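Local coordinates for Lmo1076 protein (Listeria monocytogenes serovar 1/2a, PDB 3FI7), which hydrolyses peptidoglycan as an autolysin, its catalytic part being an N-acetylglucosaminidase domain of family GH73 that is subject to autoinhibition, at residues I56-L61 and E121-K126; A60-W65 and N164-K169; K93-E96 and G102-Q105; D151-L156 and S168-L173. All coordinates share one frame; numbering follows the deposited sequence.

Contact 1: I56-L61 and E121-K126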
loop_
_atom_site.group_PDB
_atom_site.type_symbol
_atom_site.label_atom_id
_atom_site.label_comp_id
_atom_site.label_asym_id
_atom_site.label_seq_id
_atom_site.Cartn_x
_atom_site.Cartn_y
_atom_site.Cartn_z
ATOM N N ILE A 56 -2.369 3.008 -0.227
ATOM C CA ILE A 56 -2.921 1.925 -1.026
ATOM C C ILE A 56 -1.930 1.561 -2.127
ATOM O O ILE A 56 -1.690 0.388 -2.382
ATOM C CB ILE A 56 -4.299 2.302 -1.624
ATOM C CG1 ILE A 56 -5.333 2.468 -0.507
ATOM C CG2 ILE A 56 -4.755 1.257 -2.620
ATOM C CD1 ILE A 56 -6.523 3.341 -0.891
ATOM N N ALA A 57 -1.341 2.567 -2.767
ATOM C CA ALA A 57 -0.338 2.309 -3.804
ATOM C C ALA A 57 0.879 1.579 -3.231
ATOM O O ALA A 57 1.388 0.639 -3.837
ATOM C CB ALA A 57 0.084 3.596 -4.470
ATOM N N GLN A 58 1.335 2.000 -2.055
ATOM C CA GLN A 58 2.446 1.314 -1.403
ATOM C C GLN A 58 2.097 -0.130 -1.093
ATOM O O GLN A 58 2.908 -1.027 -1.325
ATOM C CB GLN A 58 2.875 2.022 -0.115
ATOM C CG GLN A 58 3.870 3.129 -0.327
ATOM C CD GLN A 58 4.629 3.462 0.941
ATOM O OE1 GLN A 58 4.062 3.998 1.892
ATOM N NE2 GLN A 58 5.924 3.151 0.961
ATOM N N ALA A 59 0.889 -0.360 -0.580
ATOM C CA ALA A 59 0.495 -1.717 -0.216
ATOM C C ALA A 59 0.476 -2.622 -1.433
ATOM O O ALA A 59 0.917 -3.761 -1.350
ATOM C CB ALA A 59 -0.847 -1.739 0.483
ATOM N N ALA A 60 -0.020 -2.111 -2.560
ATOM C CA ALA A 60 -0.112 -2.914 -3.777
ATOM C C ALA A 60 1.277 -3.227 -4.307
ATOM O O ALA A 60 1.547 -4.335 -4.765
ATOM C CB ALA A 60 -0.930 -2.197 -4.849
ATOM N N LEU A 61 2.152 -2.236 -4.230
ATOM C CA LEU A 61 3.501 -2.358 -4.757
ATOM C C LEU A 61 4.362 -3.309 -3.919
ATOM O O LEU A 61 5.038 -4.181 -4.466
ATOM C CB LEU A 61 4.145 -0.971 -4.833
ATOM C CG LEU A 61 5.460 -0.819 -5.581
ATOM C CD1 LEU A 61 5.296 -1.221 -7.045
ATOM C CD2 LEU A 61 5.951 0.615 -5.459
ATOM N N GLU A 121 -1.684 -0.281 9.525
ATOM C CA GLU A 121 -1.440 0.626 10.640
ATOM C C GLU A 121 0.060 0.764 10.943
ATOM O O GLU A 121 0.534 1.858 11.264
ATOM C CB GLU A 121 -2.222 0.207 11.888
ATOM C CG GLU A 121 -2.007 1.150 13.071
ATOM C CD GLU A 121 -3.215 1.242 13.996
ATOM O OE1 GLU A 121 -4.041 0.302 13.997
ATOM O OE2 GLU A 121 -3.334 2.259 14.722
ATOM N N ASP A 122 0.800 -0.339 10.836
ATOM C CA ASP A 122 2.251 -0.290 10.994
ATOM C C ASP A 122 2.899 0.647 9.985
ATOM O O ASP A 122 3.803 1.399 10.338
ATOM C CB ASP A 122 2.886 -1.684 10.905
ATOM C CG ASP A 122 3.390 -2.189 12.258
ATOM O OD1 ASP A 122 4.318 -3.033 12.264
ATOM O OD2 ASP A 122 2.869 -1.741 13.311
ATOM N N ASN A 123 2.436 0.601 8.734
ATOM C CA ASN A 123 2.944 1.496 7.698
ATOM C C ASN A 123 2.649 2.945 8.064
ATOM O O ASN A 123 3.505 3.817 7.912
ATOM C CB ASN A 123 2.363 1.133 6.319
ATOM C CG ASN A 123 2.580 2.226 5.269
ATOM O OD1 ASN A 123 1.690 3.039 5.010
ATOM N ND2 ASN A 123 3.750 2.236 4.651
ATOM N N ALA A 124 1.444 3.195 8.568
ATOM C CA ALA A 124 1.054 4.547 8.977
ATOM C C ALA A 124 1.911 5.038 10.145
ATOM O O ALA A 124 2.343 6.188 10.170
ATOM C CB ALA A 124 -0.421 4.589 9.350
ATOM N N LYS A 125 2.146 4.162 11.117
ATOM C CA LYS A 125 2.981 4.504 12.261
ATOM C C LYS A 125 4.405 4.804 11.806
ATOM O O LYS A 125 5.019 5.772 12.251
ATOM C CB LYS A 125 2.994 3.369 13.283
ATOM C CG LYS A 125 1.752 3.275 14.153
ATOM C CD LYS A 125 1.840 2.006 14.985
ATOM C CE LYS A 125 0.822 1.966 16.103
ATOM N NZ LYS A 125 0.975 0.698 16.874
ATOM N N LYS A 126 4.917 3.969 10.911
ATOM C CA LYS A 126 6.247 4.154 10.357
ATOM C C LYS A 126 6.409 5.550 9.741
ATOM O O LYS A 126 7.356 6.266 10.068
ATOM C CB LYS A 126 6.537 3.062 9.326
ATOM C CG LYS A 126 7.983 2.970 8.870
ATOM C CD LYS A 126 8.198 1.707 8.031
ATOM C CE LYS A 126 9.657 1.536 7.616
ATOM N NZ LYS A 126 9.877 0.303 6.800
HETATM O O HOH W 1 1.762 4.980 2.874
#
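Gln58 points its amide off helix 52-63 to meet the amide of Asn123, which comes across from helix 116-129; the two groups are the sole touch between 56-61 and 121-126. The direct link is a hydrogen bond from Asn123 ND2 to Gln58 OE1, 3.3 Å long and therefore modest, although the N-H points well at its acceptor (162°). The oxygen lies near the amide plane of Asn123, yet the nitrogen stands 55° out of the carbonyl plane of Gln58, so the bond is not made on a lone pair. A water bridges the two amides, donating to Gln58 OE1 at 2.7 Å and to Asn123 OD1 at 2.9 Å. The first torsion of Asn123 (chi1 166°) sets CG beside the carbonyl carbon and directs the amide at Gln58. Gln58 is longer, and its chain beyond CG is extended, which helps to span the distance between helices whose backbones stay well apart. Its NE2 is hydrogen-bonded to Tyr166 OH of helix 166-176. Phe79 and Met55 touch Asn123, while Tyr160 and Leu170 touch Gln58. Near the centre of the chain, in the helical body of the GH73 glucosaminidase domain, two neutral amides thus donate and accept without burying a charge, and the pattern of bonds is consistent with their orientations: ND2 of Asn123 faces an acceptor, and OE1 and OD1 each take a water hydrogen.

Contact 2: A60-W65 and N164-K169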
loop_
_atom_site.group_PDB
_atom_site.type_symbol
_atom_site.label_atom_id
_atom_site.label_comp_id
_atom_site.label_asym_id
_atom_site.label_seq_id
_atom_site.Cartn_x
_atom_site.Cartn_y
_atom_site.Cartn_z
ATOM N N ALA A 60 -0.020 -2.111 -2.560
ATOM C CA ALA A 60 -0.112 -2.914 -3.777
ATOM C C ALA A 60 1.277 -3.227 -4.307
ATOM O O ALA A 60 1.547 -4.335 -4.765
ATOM C CB ALA A 60 -0.930 -2.197 -4.849
ATOM N N LEU A 61 2.152 -2.236 -4.230
ATOM C CA LEU A 61 3.501 -2.358 -4.757
ATOM C C LEU A 61 4.362 -3.309 -3.919
ATOM O O LEU A 61 5.038 -4.181 -4.466
ATOM C CB LEU A 61 4.145 -0.971 -4.833
ATOM C CG LEU A 61 5.460 -0.819 -5.581
ATOM C CD1 LEU A 61 5.296 -1.221 -7.045
ATOM C CD2 LEU A 61 5.951 0.615 -5.459
ATOM N N GLU A 62 4.315 -3.155 -2.594
ATOM C CA GLU A 62 5.197 -3.904 -1.695
ATOM C C GLU A 62 4.735 -5.342 -1.489
ATOM O O GLU A 62 5.526 -6.207 -1.123
ATOM C CB GLU A 62 5.314 -3.205 -0.337
ATOM C CG GLU A 62 5.804 -1.761 -0.409
ATOM C CD GLU A 62 7.240 -1.658 -0.867
ATOM O OE1 GLU A 62 8.118 -2.255 -0.208
ATOM O OE2 GLU A 62 7.496 -0.976 -1.882
ATOM N N SER A 63 3.452 -5.589 -1.725
ATOM C CA SER A 63 2.872 -6.914 -1.544
ATOM C C SER A 63 2.540 -7.662 -2.858
ATOM O O SER A 63 2.071 -8.797 -2.794
ATOM C CB SER A 63 1.586 -6.789 -0.731
ATOM O OG SER A 63 0.496 -6.399 -1.571
ATOM N N ASN A 64 2.755 -7.028 -4.024
ATOM C CA ASN A 64 2.314 -7.563 -5.349
ATOM C C ASN A 64 0.797 -7.827 -5.386
ATOM O O ASN A 64 0.347 -8.955 -5.608
ATOM C CB ASN A 64 3.119 -8.823 -5.746
ATOM C CG ASN A 64 2.717 -9.408 -7.118
ATOM O OD1 ASN A 64 2.279 -8.700 -8.020
ATOM N ND2 ASN A 64 2.895 -10.716 -7.267
ATOM N N TRP A 65 0.018 -6.775 -5.144
ATOM C CA TRP A 65 -1.439 -6.879 -5.146
ATOM C C TRP A 65 -1.901 -7.943 -4.164
ATOM O O TRP A 65 -2.847 -8.673 -4.437
ATOM C CB TRP A 65 -1.943 -7.203 -6.555
ATOM C CG TRP A 65 -1.490 -6.189 -7.548
ATOM C CD1 TRP A 65 -0.463 -6.311 -8.439
ATOM C CD2 TRP A 65 -2.042 -4.884 -7.742
ATOM N NE1 TRP A 65 -0.346 -5.160 -9.182
ATOM C CE2 TRP A 65 -1.301 -4.267 -8.769
ATOM C CE3 TRP A 65 -3.091 -4.176 -7.144
ATOM C CZ2 TRP A 65 -1.581 -2.975 -9.222
ATOM C CZ3 TRP A 65 -3.359 -2.891 -7.579
ATOM C CH2 TRP A 65 -2.609 -2.302 -8.613
ATOM N N ASN A 164 15.323 4.543 -7.693
ATOM C CA ASN A 164 15.193 5.895 -8.219
ATOM C C ASN A 164 14.002 6.076 -9.155
ATOM O O ASN A 164 13.863 7.121 -9.792
ATOM C CB ASN A 164 16.495 6.363 -8.875
ATOM C CG ASN A 164 16.800 5.620 -10.148
ATOM O OD1 ASN A 164 16.271 4.534 -10.387
ATOM N ND2 ASN A 164 17.657 6.202 -10.981
ATOM N N THR A 165 13.141 5.064 -9.232
ATOM C CA THR A 165 11.851 5.241 -9.897
ATOM C C THR A 165 10.687 4.927 -8.959
ATOM O O THR A 165 9.543 4.786 -9.404
ATOM C CB THR A 165 11.719 4.394 -11.184
ATOM O OG1 THR A 165 11.976 3.019 -10.883
ATOM C CG2 THR A 165 12.701 4.875 -12.253
ATOM N N TYR A 166 10.979 4.831 -7.664
ATOM C CA TYR A 166 9.943 4.532 -6.673
ATOM C C TYR A 166 8.743 5.468 -6.795
ATOM O O TYR A 166 7.605 5.013 -6.897
ATOM C CB TYR A 166 10.493 4.579 -5.247
ATOM C CG TYR A 166 9.615 3.850 -4.254
ATOM C CD1 TYR A 166 9.383 2.484 -4.378
ATOM C CD2 TYR A 166 9.012 4.522 -3.200
ATOM C CE1 TYR A 166 8.572 1.813 -3.480
ATOM C CE2 TYR A 166 8.203 3.855 -2.291
ATOM C CZ TYR A 166 7.986 2.503 -2.435
ATOM O OH TYR A 166 7.180 1.837 -1.529
ATOM N N ALA A 167 9.000 6.774 -6.784
ATOM C CA ALA A 167 7.920 7.760 -6.845
ATOM C C ALA A 167 7.092 7.579 -8.106
ATOM O O ALA A 167 5.855 7.623 -8.079
ATOM C CB ALA A 167 8.476 9.173 -6.778
ATOM N N SER A 168 7.788 7.376 -9.213
ATOM C CA SER A 168 7.138 7.194 -10.500
ATOM C C SER A 168 6.209 5.963 -10.501
ATOM O O SER A 168 5.114 6.009 -11.051
ATOM C CB SER A 168 8.197 7.096 -11.605
ATOM O OG SER A 168 7.658 6.483 -12.758
ATOM N N LYS A 169 6.647 4.870 -9.878
ATOM C CA LYS A 169 5.798 3.689 -9.732
ATOM C C LYS A 169 4.541 3.977 -8.913
ATOM O O LYS A 169 3.438 3.621 -9.329
ATOM C CB LYS A 169 6.570 2.539 -9.092
ATOM C CG LYS A 169 7.746 2.083 -9.939
ATOM C CD LYS A 169 8.564 1.019 -9.235
ATOM C CE LYS A 169 9.894 0.821 -9.947
ATOM N NZ LYS A 169 10.754 -0.150 -9.241
#
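This is a mixed apolar and polar helix-to-helix contact, partly buried, where the last turns of helix 52-63 meet the first turn of helix 166-176. Leu61 and Tyr166 supply the apolar half. CD2 of Leu61 reaches the tyrosine ring at CE1, 3.5 Å away, in an oblique approach, and the same methyl lies 4.2 Å from Lys169 CB. With CG opposite the backbone N (chi1 -169°), Leu61 directs CD2 to the ring; leucine suits the place because its branched apolar end supplies a methyl to lie against both the tyrosine and the base of Lys169. Lys169 offers only the foot of its chain here; its ammonium group turns away to a salt bridge with Asp163. The polar half is the hydrogen bond from Tyr166 OH to Glu62 OE2, 2.9 Å long. The carboxylate oxygen sits at the edge of the ring, near its plane, whereas the hydroxyl meets the carboxylate from 59° above its plane. A bend in the glutamate chain at chi2 brings OE2 there. Just beyond, Asn64 is the first residue to leave helical angles, with positive phi, and Trp65 N bonds back to Ala60 O (2.9 Å). The place of Glu62, near the end of a helix in the helical body of the domain, is consistent with that of the catalytic glutamate in enzymes of the lysozyme clan, to which this family belongs.

Contact 3: K93-E96 and G102-Q105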
loop_
_atom_site.group_PDB
_atom_site.type_symbol
_atom_site.label_atom_id
_atom_site.label_comp_id
_atom_site.label_asym_id
_atom_site.label_seq_id
_atom_site.Cartn_x
_atom_site.Cartn_y
_atom_site.Cartn_z
ATOM N N LYS A 93 12.790 -17.667 4.065
ATOM C CA LYS A 93 13.986 -17.278 3.350
ATOM C C LYS A 93 13.745 -15.924 2.699
ATOM O O LYS A 93 12.628 -15.618 2.280
ATOM C CB LYS A 93 14.325 -18.319 2.277
ATOM C CG LYS A 93 14.929 -19.609 2.800
ATOM C CD LYS A 93 16.439 -19.509 2.908
ATOM C CE LYS A 93 17.082 -20.883 3.060
ATOM N NZ LYS A 93 18.573 -20.797 3.084
ATOM N N THR A 94 14.795 -15.118 2.619
ATOM C CA THR A 94 14.721 -13.833 1.951
ATOM C C THR A 94 16.077 -13.533 1.314
ATOM O O THR A 94 17.102 -14.065 1.748
ATOM C CB THR A 94 14.304 -12.711 2.942
ATOM O OG1 THR A 94 14.102 -11.484 2.234
ATOM C CG2 THR A 94 15.369 -12.500 4.006
ATOM N N TRP A 95 16.084 -12.707 0.272
ATOM C CA TRP A 95 17.337 -12.303 -0.367
ATOM C C TRP A 95 18.028 -11.137 0.348
ATOM O O TRP A 95 17.382 -10.180 0.758
ATOM C CB TRP A 95 17.092 -11.915 -1.823
ATOM C CG TRP A 95 16.827 -13.070 -2.728
ATOM C CD1 TRP A 95 15.620 -13.444 -3.253
ATOM C CD2 TRP A 95 17.791 -14.000 -3.231
ATOM N NE1 TRP A 95 15.777 -14.555 -4.049
ATOM C CE2 TRP A 95 17.100 -14.915 -4.053
ATOM C CE3 TRP A 95 19.172 -14.151 -3.062
ATOM C CZ2 TRP A 95 17.744 -15.966 -4.706
ATOM C CZ3 TRP A 95 19.810 -15.195 -3.706
ATOM C CH2 TRP A 95 19.094 -16.090 -4.521
ATOM N N GLU A 96 19.346 -11.226 0.479
ATOM C CA GLU A 96 20.154 -10.136 1.008
ATOM C C GLU A 96 21.326 -9.918 0.068
ATOM O O GLU A 96 21.713 -10.826 -0.659
ATOM C CB GLU A 96 20.680 -10.466 2.407
ATOM C CG GLU A 96 19.611 -10.852 3.420
ATOM C CD GLU A 96 18.777 -9.673 3.885
ATOM O OE1 GLU A 96 18.967 -8.555 3.355
ATOM O OE2 GLU A 96 17.929 -9.867 4.785
ATOM N N GLY A 102 27.822 -11.077 -2.248
ATOM C CA GLY A 102 26.939 -11.006 -3.398
ATOM C C GLY A 102 25.498 -11.181 -2.966
ATOM O O GLY A 102 25.136 -10.831 -1.841
ATOM N N TRP A 103 24.665 -11.706 -3.857
ATOM C CA TRP A 103 23.290 -12.024 -3.493
ATOM C C TRP A 103 23.267 -13.376 -2.798
ATOM O O TRP A 103 23.835 -14.348 -3.294
ATOM C CB TRP A 103 22.380 -12.051 -4.721
ATOM C CG TRP A 103 21.981 -10.690 -5.246
ATOM C CD1 TRP A 103 22.448 -10.075 -6.373
ATOM C CD2 TRP A 103 21.022 -9.789 -4.667
ATOM N NE1 TRP A 103 21.841 -8.851 -6.531
ATOM C CE2 TRP A 103 20.962 -8.652 -5.498
ATOM C CE3 TRP A 103 20.210 -9.835 -3.525
ATOM C CZ2 TRP A 103 20.121 -7.567 -5.226
ATOM C CZ3 TRP A 103 19.373 -8.754 -3.255
ATOM C CH2 TRP A 103 19.337 -7.637 -4.103
ATOM N N TYR A 104 22.623 -13.437 -1.640
ATOM C CA TYR A 104 22.526 -14.691 -0.907
ATOM C C TYR A 104 21.216 -14.785 -0.147
ATOM O O TYR A 104 20.579 -13.773 0.144
ATOM C CB TYR A 104 23.706 -14.860 0.045
ATOM C CG TYR A 104 23.767 -13.826 1.137
ATOM C CD1 TYR A 104 23.315 -14.114 2.414
ATOM C CD2 TYR A 104 24.282 -12.559 0.893
ATOM C CE1 TYR A 104 23.371 -13.169 3.420
ATOM C CE2 TYR A 104 24.346 -11.606 1.893
ATOM C CZ TYR A 104 23.888 -11.916 3.157
ATOM O OH TYR A 104 23.944 -10.971 4.161
ATOM N N GLN A 105 20.808 -16.011 0.157
ATOM C CA GLN A 105 19.565 -16.226 0.874
ATOM C C GLN A 105 19.838 -16.374 2.353
ATOM O O GLN A 105 20.943 -16.712 2.764
ATOM C CB GLN A 105 18.849 -17.469 0.370
ATOM C CG GLN A 105 18.553 -17.463 -1.101
ATOM C CD GLN A 105 17.838 -18.722 -1.524
ATOM O OE1 GLN A 105 17.488 -19.558 -0.690
ATOM N NE2 GLN A 105 17.606 -18.863 -2.818
#
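Glu96 and Tyr104 are joined by two backbone hydrogen bonds, Glu96 N to Tyr104 O at 2.8 Å and Tyr104 N to Glu96 O at 2.9 Å. Both are nearly straight, with each donor nitrogen almost along the C=O axis of its acceptor, as expected of a hydrogen-bonded pair in an antiparallel hairpin. Trp95 and Gln105 form the adjacent non-hydrogen-bonded pair, where Gln105 CA comes within 3.4 Å of Thr94 O in a CA-H...O contact.

Side chains pack on both faces of the sheet. On the face of Trp95 and Gln105, the glutamine CG sits 3.7 Å from the centroid of the six-membered ring of the indole and only 12° off its normal, a CH-pi contact. The glutamine amide stands almost perpendicular to the indole plane, and its OE1 lies 3.7 Å from Lys93 CD, beside the aliphatic part of that lysine. On the other face Glu96 CB lies over the Tyr104 ring, 4.0 Å from the centroid. Tyr104 holds its CG between the backbone N and the carbonyl carbon (chi1 64°), which brings the ring toward the neighbouring strand, one face against Glu96 CB. Lys101 makes a cation-pi contact with Tyr104. Trp103, where the chain turns a corner, brings its CE3 to 4.1 Å from Trp95 CB. Glycine suits position 102, whose backbone angles would jam a side chain against the preceding carbonyl.

Far from the helical core, this hairpin arm therefore relies on main-chain bonds and on long or flat side chains whose methylenes and rings cover one another, while the charge of Glu96 is paired with Lys82.

Contact 4: D151-L156 and S168-L173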
loop_
_atom_site.group_PDB
_atom_site.type_symbol
_atom_site.label_atom_id
_atom_site.label_comp_id
_atom_site.label_asym_id
_atom_site.label_seq_id
_atom_site.Cartn_x
_atom_site.Cartn_y
_atom_site.Cartn_z
ATOM N N ASP A 151 4.015 15.153 -4.001
ATOM C CA ASP A 151 5.044 15.617 -3.074
ATOM C C ASP A 151 5.363 14.503 -2.095
ATOM O O ASP A 151 6.520 14.292 -1.734
ATOM C CB ASP A 151 4.579 16.863 -2.322
ATOM C CG ASP A 151 4.258 18.013 -3.257
ATOM O OD1 ASP A 151 3.142 18.573 -3.161
ATOM O OD2 ASP A 151 5.125 18.343 -4.096
ATOM N N ALA A 152 4.326 13.775 -1.686
ATOM C CA ALA A 152 4.494 12.682 -0.749
ATOM C C ALA A 152 5.289 11.536 -1.370
ATOM O O ALA A 152 6.211 11.023 -0.744
ATOM C CB ALA A 152 3.149 12.197 -0.247
ATOM N N THR A 153 4.948 11.141 -2.598
ATOM C CA THR A 153 5.643 10.016 -3.218
ATOM C C THR A 153 7.103 10.400 -3.481
ATOM O O THR A 153 8.014 9.604 -3.244
ATOM C CB THR A 153 4.963 9.519 -4.517
ATOM O OG1 THR A 153 4.950 10.569 -5.492
ATOM C CG2 THR A 153 3.524 9.058 -4.244
ATOM N N ALA A 154 7.316 11.623 -3.959
ATOM C CA ALA A 154 8.667 12.132 -4.183
ATOM C C ALA A 154 9.474 12.089 -2.888
ATOM O O ALA A 154 10.662 11.818 -2.910
ATOM C CB ALA A 154 8.638 13.560 -4.747
ATOM N N TRP A 155 8.823 12.340 -1.757
ATOM C CA TRP A 155 9.529 12.269 -0.481
ATOM C C TRP A 155 9.919 10.834 -0.094
ATOM O O TRP A 155 10.982 10.609 0.481
ATOM C CB TRP A 155 8.732 12.940 0.645
ATOM C CG TRP A 155 9.579 13.216 1.854
ATOM C CD1 TRP A 155 9.675 12.452 2.984
ATOM C CD2 TRP A 155 10.468 14.325 2.045
ATOM N NE1 TRP A 155 10.562 13.019 3.864
ATOM C CE2 TRP A 155 11.066 14.167 3.313
ATOM C CE3 TRP A 155 10.814 15.437 1.267
ATOM C CZ2 TRP A 155 11.991 15.084 3.827
ATOM C CZ3 TRP A 155 11.739 16.346 1.778
ATOM C CH2 TRP A 155 12.316 16.163 3.047
ATOM N N LEU A 156 9.063 9.869 -0.409
ATOM C CA LEU A 156 9.335 8.472 -0.078
ATOM C C LEU A 156 10.505 7.905 -0.884
ATOM O O LEU A 156 11.234 7.035 -0.412
ATOM C CB LEU A 156 8.085 7.612 -0.291
ATOM C CG LEU A 156 6.867 7.960 0.578
ATOM C CD1 LEU A 156 5.673 7.103 0.189
ATOM C CD2 LEU A 156 7.192 7.773 2.051
ATOM N N SER A 168 7.788 7.376 -9.213
ATOM C CA SER A 168 7.138 7.194 -10.500
ATOM C C SER A 168 6.209 5.963 -10.501
ATOM O O SER A 168 5.114 6.009 -11.051
ATOM C CB SER A 168 8.197 7.096 -11.605
ATOM O OG SER A 168 7.658 6.483 -12.758
ATOM N N LYS A 169 6.647 4.870 -9.878
ATOM C CA LYS A 169 5.798 3.689 -9.732
ATOM C C LYS A 169 4.541 3.977 -8.913
ATOM O O LYS A 169 3.438 3.621 -9.329
ATOM C CB LYS A 169 6.570 2.539 -9.092
ATOM C CG LYS A 169 7.746 2.083 -9.939
ATOM C CD LYS A 169 8.564 1.019 -9.235
ATOM C CE LYS A 169 9.894 0.821 -9.947
ATOM N NZ LYS A 169 10.754 -0.150 -9.241
ATOM N N LEU A 170 4.703 4.613 -7.751
ATOM C CA LEU A 170 3.550 4.970 -6.935
ATOM C C LEU A 170 2.598 5.880 -7.713
ATOM O O LEU A 170 1.388 5.668 -7.699
ATOM C CB LEU A 170 3.973 5.661 -5.639
ATOM C CG LEU A 170 4.740 4.808 -4.639
ATOM C CD1 LEU A 170 5.216 5.660 -3.450
ATOM C CD2 LEU A 170 3.889 3.638 -4.181
ATOM N N ASN A 171 3.148 6.893 -8.381
ATOM C CA ASN A 171 2.329 7.803 -9.180
ATOM C C ASN A 171 1.548 7.084 -10.275
ATOM O O ASN A 171 0.410 7.435 -10.558
ATOM C CB ASN A 171 3.173 8.915 -9.798
ATOM C CG ASN A 171 3.794 9.831 -8.753
ATOM O OD1 ASN A 171 3.354 9.870 -7.604
ATOM N ND2 ASN A 171 4.820 10.577 -9.153
ATOM N N THR A 172 2.160 6.075 -10.886
ATOM C CA THR A 172 1.500 5.349 -11.957
ATOM C C THR A 172 0.336 4.514 -11.411
ATOM O O THR A 172 -0.729 4.471 -12.014
ATOM C CB THR A 172 2.487 4.469 -12.743
ATOM O OG1 THR A 172 3.509 5.295 -13.315
ATOM C CG2 THR A 172 1.769 3.706 -13.863
ATOM N N LEU A 173 0.538 3.862 -10.270
ATOM C CA LEU A 173 -0.544 3.130 -9.624
ATOM C C LEU A 173 -1.672 4.084 -9.258
ATOM O O LEU A 173 -2.839 3.811 -9.515
ATOM C CB LEU A 173 -0.049 2.430 -8.365
ATOM C CG LEU A 173 0.791 1.178 -8.592
ATOM C CD1 LEU A 173 1.743 0.952 -7.439
ATOM C CD2 LEU A 173 -0.131 0.000 -8.755
HETATM O O HOH W 2 6.352 12.399 -7.422
#
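Thr153 OG1 has two partners here: it donates to Asn171 OD1 at 2.7 Å and accepts from a water at 3.0 Å. That water in turn accepts from Asn171 ND2 (2.9 Å), so both ends of the asparagine amide are tied to the one hydroxyl, one directly and the other through the solvent molecule. The direct bond arrives 23° out of the carbonyl plane of Asn171. Threonine fits because its two branches do different work. OG1 lies between the backbone N and the carbonyl carbon (chi1 61°) and faces Asn171, while CG2 takes the place beside the backbone N and packs against Leu170 CB at 3.7 Å.

The two helices, 149-156 and 166-176, belong to the helical body of the GH73 domain, in the lysozyme clan. They run roughly antiparallel, their short segments 148° apart in direction and 9.2 Å apart at closest approach. The nearest backbone positions are Thr153 and Leu170, with the short threonine side chain lying between the helices. Next to this pair, Leu156 and Leu170 cross at about a right angle with their CD1 methyls in contact, an apolar patch that continues onto helix 52-63, where Val54 lies against Thr153 and Leu156, and Ala57 against Leu170. Asparagine sits at the border of this patch: its CB starts off to the flank of the contact, and the amide bends in to meet the threonine. One turn away within helix 166-176, Ser168 O takes both Thr172 N and Thr172 OG1, which reach it from opposite faces of its plane.

Contacts 1, 2 and 4 share the helical body of the domain. Helix 52-63 serves contacts 1 and 2, helix 166-176 serves contacts 2 and 4, and Gln58 touches both Tyr166 and Leu156, so all three meet around it. Contacts 1 and 4 are buried and both use a carboxamide with a bridging water; contact 1 lacks the apolar packing that contact 4 adds. Contact 2 is partly buried and pairs a carboxylate with a phenol beside a leucine-to-ring contact. Contact 3 stands apart on the surface, its centre about 24 Å from the chain's centre, and is nested in the loop closed by contact 1. There, backbone bonds and aromatic faces replace side-chain amide bonding.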